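Local coordinates for protein Uly1 (Catenovulum maritimum, PDB 7DRQ) that probably cleaves the algal polysaccharide ulvan as a calcium-containing lyase of polysaccharide lyase family 24, at residues A[78-92]-A[157-170]. Numbering follows the deposited sequence.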
# COMPACT_ATOMS: atom_id res chain seq x y z
N ARG A 78 10.48 -16.27 -2.11
CA ARG A 78 11.26 -15.75 -3.23
C ARG A 78 11.16 -16.74 -4.37
O ARG A 78 11.56 -17.90 -4.22
CB ARG A 78 12.72 -15.53 -2.83
CG ARG A 78 13.55 -14.87 -3.94
CD ARG A 78 15.03 -14.81 -3.57
NE ARG A 78 15.62 -16.15 -3.57
CZ ARG A 78 16.89 -16.41 -3.27
NH1 ARG A 78 17.73 -15.42 -2.96
NH2 ARG A 78 17.33 -17.67 -3.28
N TYR A 79 10.63 -16.29 -5.50
CA TYR A 79 10.54 -17.08 -6.73
C TYR A 79 11.66 -16.66 -7.67
O TYR A 79 11.86 -15.46 -7.92
CB TYR A 79 9.17 -16.89 -7.39
CG TYR A 79 9.10 -17.42 -8.80
CD1 TYR A 79 8.96 -18.79 -9.03
CD2 TYR A 79 9.19 -16.58 -9.90
CE1 TYR A 79 8.91 -19.29 -10.32
CE2 TYR A 79 9.14 -17.09 -11.20
CZ TYR A 79 9.00 -18.44 -11.40
OH TYR A 79 8.95 -18.95 -12.69
N ASN A 80 12.39 -17.64 -8.21
CA ASN A 80 13.49 -17.38 -9.13
C ASN A 80 12.95 -17.56 -10.54
O ASN A 80 12.59 -18.67 -10.94
CB ASN A 80 14.67 -18.32 -8.84
CG ASN A 80 15.91 -17.96 -9.65
OD1 ASN A 80 15.82 -17.46 -10.77
ND2 ASN A 80 17.08 -18.25 -9.09
N THR A 81 12.88 -16.46 -11.29
CA THR A 81 12.34 -16.51 -12.65
C THR A 81 13.22 -17.31 -13.60
O THR A 81 12.75 -17.72 -14.66
CB THR A 81 12.15 -15.10 -13.21
OG1 THR A 81 13.44 -14.46 -13.32
CG2 THR A 81 11.24 -14.27 -12.30
N LEU A 82 14.49 -17.51 -13.25
CA LEU A 82 15.40 -18.26 -14.12
C LEU A 82 15.30 -19.76 -13.92
O LEU A 82 15.49 -20.53 -14.87
CB LEU A 82 16.84 -17.82 -13.87
CG LEU A 82 17.15 -16.35 -14.13
CD1 LEU A 82 18.58 -16.03 -13.70
CD2 LEU A 82 16.90 -15.97 -15.59
N THR A 83 15.02 -20.21 -12.70
CA THR A 83 14.94 -21.64 -12.41
C THR A 83 13.51 -22.14 -12.25
O THR A 83 13.29 -23.35 -12.31
CB THR A 83 15.73 -21.96 -11.14
OG1 THR A 83 15.11 -21.30 -10.03
CG2 THR A 83 17.17 -21.48 -11.27
N GLY A 84 12.54 -21.24 -12.04
CA GLY A 84 11.19 -21.68 -11.74
C GLY A 84 10.99 -22.19 -10.33
O GLY A 84 9.90 -22.68 -10.01
N LYS A 85 11.99 -22.06 -9.46
CA LYS A 85 11.91 -22.59 -8.10
C LYS A 85 11.63 -21.48 -7.09
O LYS A 85 11.94 -20.31 -7.33
CB LYS A 85 13.20 -23.31 -7.71
CG LYS A 85 13.66 -24.29 -8.79
CD LYS A 85 13.10 -25.69 -8.56
CE LYS A 85 13.13 -26.52 -9.85
NZ LYS A 85 11.99 -26.20 -10.78
N SER A 86 11.04 -21.87 -5.96
CA SER A 86 10.70 -20.94 -4.89
C SER A 86 11.22 -21.47 -3.57
O SER A 86 11.33 -22.68 -3.36
CB SER A 86 9.18 -20.72 -4.80
OG SER A 86 8.66 -20.28 -6.04
N VAL A 87 11.53 -20.53 -2.67
CA VAL A 87 11.95 -20.83 -1.31
C VAL A 87 11.25 -19.84 -0.38
O VAL A 87 11.07 -18.67 -0.73
CB VAL A 87 13.48 -20.76 -1.15
CG1 VAL A 87 14.02 -19.45 -1.71
CG2 VAL A 87 13.90 -20.95 0.30
N THR A 88 10.84 -20.31 0.79
CA THR A 88 10.08 -19.49 1.72
C THR A 88 10.75 -19.47 3.09
O THR A 88 11.34 -20.48 3.51
CB THR A 88 8.63 -20.00 1.81
OG1 THR A 88 8.00 -19.79 0.54
CG2 THR A 88 7.83 -19.26 2.87
N ILE A 89 10.68 -18.33 3.76
CA ILE A 89 11.20 -18.15 5.11
C ILE A 89 10.03 -17.89 6.03
O ILE A 89 9.19 -17.03 5.74
CB ILE A 89 12.21 -16.99 5.20
CG1 ILE A 89 13.45 -17.26 4.34
CG2 ILE A 89 12.58 -16.74 6.65
CD1 ILE A 89 14.43 -16.07 4.32
N GLU A 90 9.96 -18.63 7.14
CA GLU A 90 8.97 -18.39 8.18
C GLU A 90 9.58 -17.51 9.26
O GLU A 90 10.62 -17.85 9.83
CB GLU A 90 8.47 -19.70 8.78
CG GLU A 90 7.51 -19.50 9.93
CD GLU A 90 7.24 -20.78 10.70
OE1 GLU A 90 7.37 -21.86 10.10
OE2 GLU A 90 6.90 -20.70 11.89
N PHE A 91 8.93 -16.40 9.55
CA PHE A 91 9.36 -15.52 10.62
C PHE A 91 8.60 -15.82 11.91
O PHE A 91 7.46 -16.29 11.87
CB PHE A 91 9.15 -14.05 10.23
CG PHE A 91 10.23 -13.52 9.33
CD1 PHE A 91 10.16 -13.73 7.96
CD2 PHE A 91 11.32 -12.84 9.85
CE1 PHE A 91 11.17 -13.28 7.13
CE2 PHE A 91 12.34 -12.38 9.01
CZ PHE A 91 12.26 -12.59 7.66
N PRO A 92 9.23 -15.60 13.06
CA PRO A 92 8.57 -15.95 14.33
C PRO A 92 7.31 -15.14 14.59
O PRO A 92 6.39 -15.65 15.24
CB PRO A 92 9.64 -15.65 15.39
CG PRO A 92 10.94 -15.72 14.66
CD PRO A 92 10.67 -15.33 13.23
N ALA A 157 21.80 -10.59 0.89
CA ALA A 157 20.84 -11.66 1.15
C ALA A 157 19.90 -11.89 -0.02
O ALA A 157 19.44 -13.03 -0.21
CB ALA A 157 20.02 -11.36 2.40
N ALA A 158 19.61 -10.85 -0.80
CA ALA A 158 18.60 -11.00 -1.85
C ALA A 158 18.97 -12.07 -2.86
O ALA A 158 18.09 -12.67 -3.48
CB ALA A 158 18.39 -9.67 -2.58
N SER A 159 20.27 -12.31 -3.06
CA SER A 159 20.72 -13.18 -4.14
C SER A 159 21.44 -14.43 -3.65
O SER A 159 22.10 -15.09 -4.46
CB SER A 159 21.62 -12.39 -5.11
OG SER A 159 22.87 -12.09 -4.51
N VAL A 160 21.32 -14.79 -2.37
CA VAL A 160 21.91 -16.07 -1.96
C VAL A 160 21.15 -17.20 -2.65
O VAL A 160 20.04 -17.02 -3.16
CB VAL A 160 21.90 -16.26 -0.43
CG1 VAL A 160 22.72 -15.15 0.24
CG2 VAL A 160 20.47 -16.29 0.11
N THR A 161 21.78 -18.38 -2.69
CA THR A 161 21.10 -19.54 -3.26
C THR A 161 19.89 -19.92 -2.42
O THR A 161 19.77 -19.53 -1.26
CB THR A 161 22.05 -20.74 -3.36
OG1 THR A 161 22.56 -21.04 -2.05
CG2 THR A 161 23.23 -20.43 -4.29
N ASP A 162 18.99 -20.71 -3.02
CA ASP A 162 17.77 -21.11 -2.32
C ASP A 162 18.08 -21.77 -0.98
O ASP A 162 17.42 -21.48 0.02
CB ASP A 162 16.95 -22.07 -3.18
CG ASP A 162 16.24 -21.38 -4.33
OD1 ASP A 162 16.29 -20.14 -4.41
OD2 ASP A 162 15.61 -22.10 -5.16
N ASN A 163 19.07 -22.67 -0.94
CA ASN A 163 19.31 -23.37 0.32
C ASN A 163 19.85 -22.44 1.39
O ASN A 163 19.78 -22.78 2.58
CB ASN A 163 20.27 -24.55 0.12
CG ASN A 163 21.62 -24.11 -0.34
OD1 ASN A 163 21.76 -23.47 -1.39
ND2 ASN A 163 22.66 -24.45 0.43
N ASN A 164 20.40 -21.30 1.02
CA ASN A 164 20.89 -20.33 1.99
C ASN A 164 19.88 -19.23 2.29
O ASN A 164 20.15 -18.36 3.13
CB ASN A 164 22.20 -19.70 1.50
CG ASN A 164 23.33 -20.72 1.39
OD1 ASN A 164 24.09 -20.71 0.43
ND2 ASN A 164 23.43 -21.59 2.37
N PHE A 165 18.71 -19.26 1.64
CA PHE A 165 17.68 -18.23 1.84
C PHE A 165 16.87 -18.63 3.07
O PHE A 165 15.80 -19.24 2.98
CB PHE A 165 16.81 -18.08 0.60
CG PHE A 165 15.90 -16.88 0.64
CD1 PHE A 165 16.41 -15.61 0.40
CD2 PHE A 165 14.56 -17.02 0.90
CE1 PHE A 165 15.58 -14.50 0.44
CE2 PHE A 165 13.71 -15.89 0.94
CZ PHE A 165 14.24 -14.64 0.71
N THR A 166 17.41 -18.30 4.23
CA THR A 166 16.85 -18.71 5.51
C THR A 166 16.88 -17.54 6.48
O THR A 166 17.45 -16.48 6.18
CB THR A 166 17.61 -19.88 6.15
OG1 THR A 166 18.87 -19.39 6.64
CG2 THR A 166 17.86 -21.03 5.15
N LEU A 167 16.32 -17.76 7.67
CA LEU A 167 16.38 -16.77 8.75
C LEU A 167 17.81 -16.38 9.12
O LEU A 167 18.01 -15.31 9.70
CB LEU A 167 15.66 -17.33 9.97
CG LEU A 167 14.70 -16.50 10.80
CD1 LEU A 167 13.83 -15.62 9.92
CD2 LEU A 167 13.85 -17.44 11.63
N THR A 168 18.81 -17.23 8.79
CA THR A 168 20.21 -16.87 9.02
C THR A 168 20.57 -15.56 8.34
O THR A 168 21.48 -14.84 8.80
CB THR A 168 21.12 -18.00 8.53
OG1 THR A 168 20.83 -19.20 9.25
CG2 THR A 168 22.58 -17.65 8.75
N GLN A 169 19.88 -15.21 7.25
CA GLN A 169 20.14 -13.98 6.52
C GLN A 169 19.59 -12.74 7.21
O GLN A 169 19.93 -11.62 6.79
CB GLN A 169 19.54 -14.07 5.12
CG GLN A 169 20.27 -15.06 4.22
CD GLN A 169 21.75 -14.77 4.20
OE1 GLN A 169 22.19 -13.79 3.61
NE2 GLN A 169 22.53 -15.62 4.85
N PHE A 170 18.78 -12.89 8.25
CA PHE A 170 18.13 -11.74 8.85
C PHE A 170 18.75 -11.41 10.19
O PHE A 170 19.34 -12.26 10.86
CB PHE A 170 16.62 -11.97 8.97
CG PHE A 170 15.91 -11.75 7.66
CD1 PHE A 170 15.96 -12.73 6.67
CD2 PHE A 170 15.30 -10.54 7.38
CE1 PHE A 170 15.35 -12.52 5.44
CE2 PHE A 170 14.69 -10.31 6.17
CZ PHE A 170 14.71 -11.31 5.18
O HOH W 1 14.40 -18.26 -5.14
O HOH W 2 18.05 -19.04 -6.42
O HOH W 3 16.42 -21.67 -7.78
O HOH W 4 14.07 -21.10 3.90
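R78 drives its guanidinium into the loop 157-170, where NH1 and NH2 both close on V160 O, each at 2.8 Å and with that oxygen near the guanidinium plane. NH1 also donates to A158 O, which it meets from above the carbonyl plane, while NH2 hydrogen-bonds to D162 OD1 on its anti lone pair at 2.9 Å, a bond that forms part of a salt bridge. Water 1 joins R78 NE to the same carboxylate oxygen. The side chain of R78 runs out with CG anti to the backbone N (chi1 -175°) and bends at chi3, which lays the guanidinium flat on F165, the planes 27° apart. A leucine in place of R78 would probably leave the carboxylate of D162 without its charged mate and V160 O without these two donors. Strand 86-91 is an edge strand of a four-stranded antiparallel sheet, consistent with a blade of the beta-propeller expected for this BNR-repeat family, and the loop packs across its last hairpin. I89 extends this packing: its CD1 sits over the F165 face opposite R78 CB, 3.7 Å from the ring centroid, so the ring is held between the two side chains. I89 CG2 meets L167 CD1 at 3.7 Å, and that methyl in turn lies over the face of F91. F91 then points its CZ edge at the centre of the F170 face in a T-shaped pair, centroids 4.8 Å apart and planes at 87°.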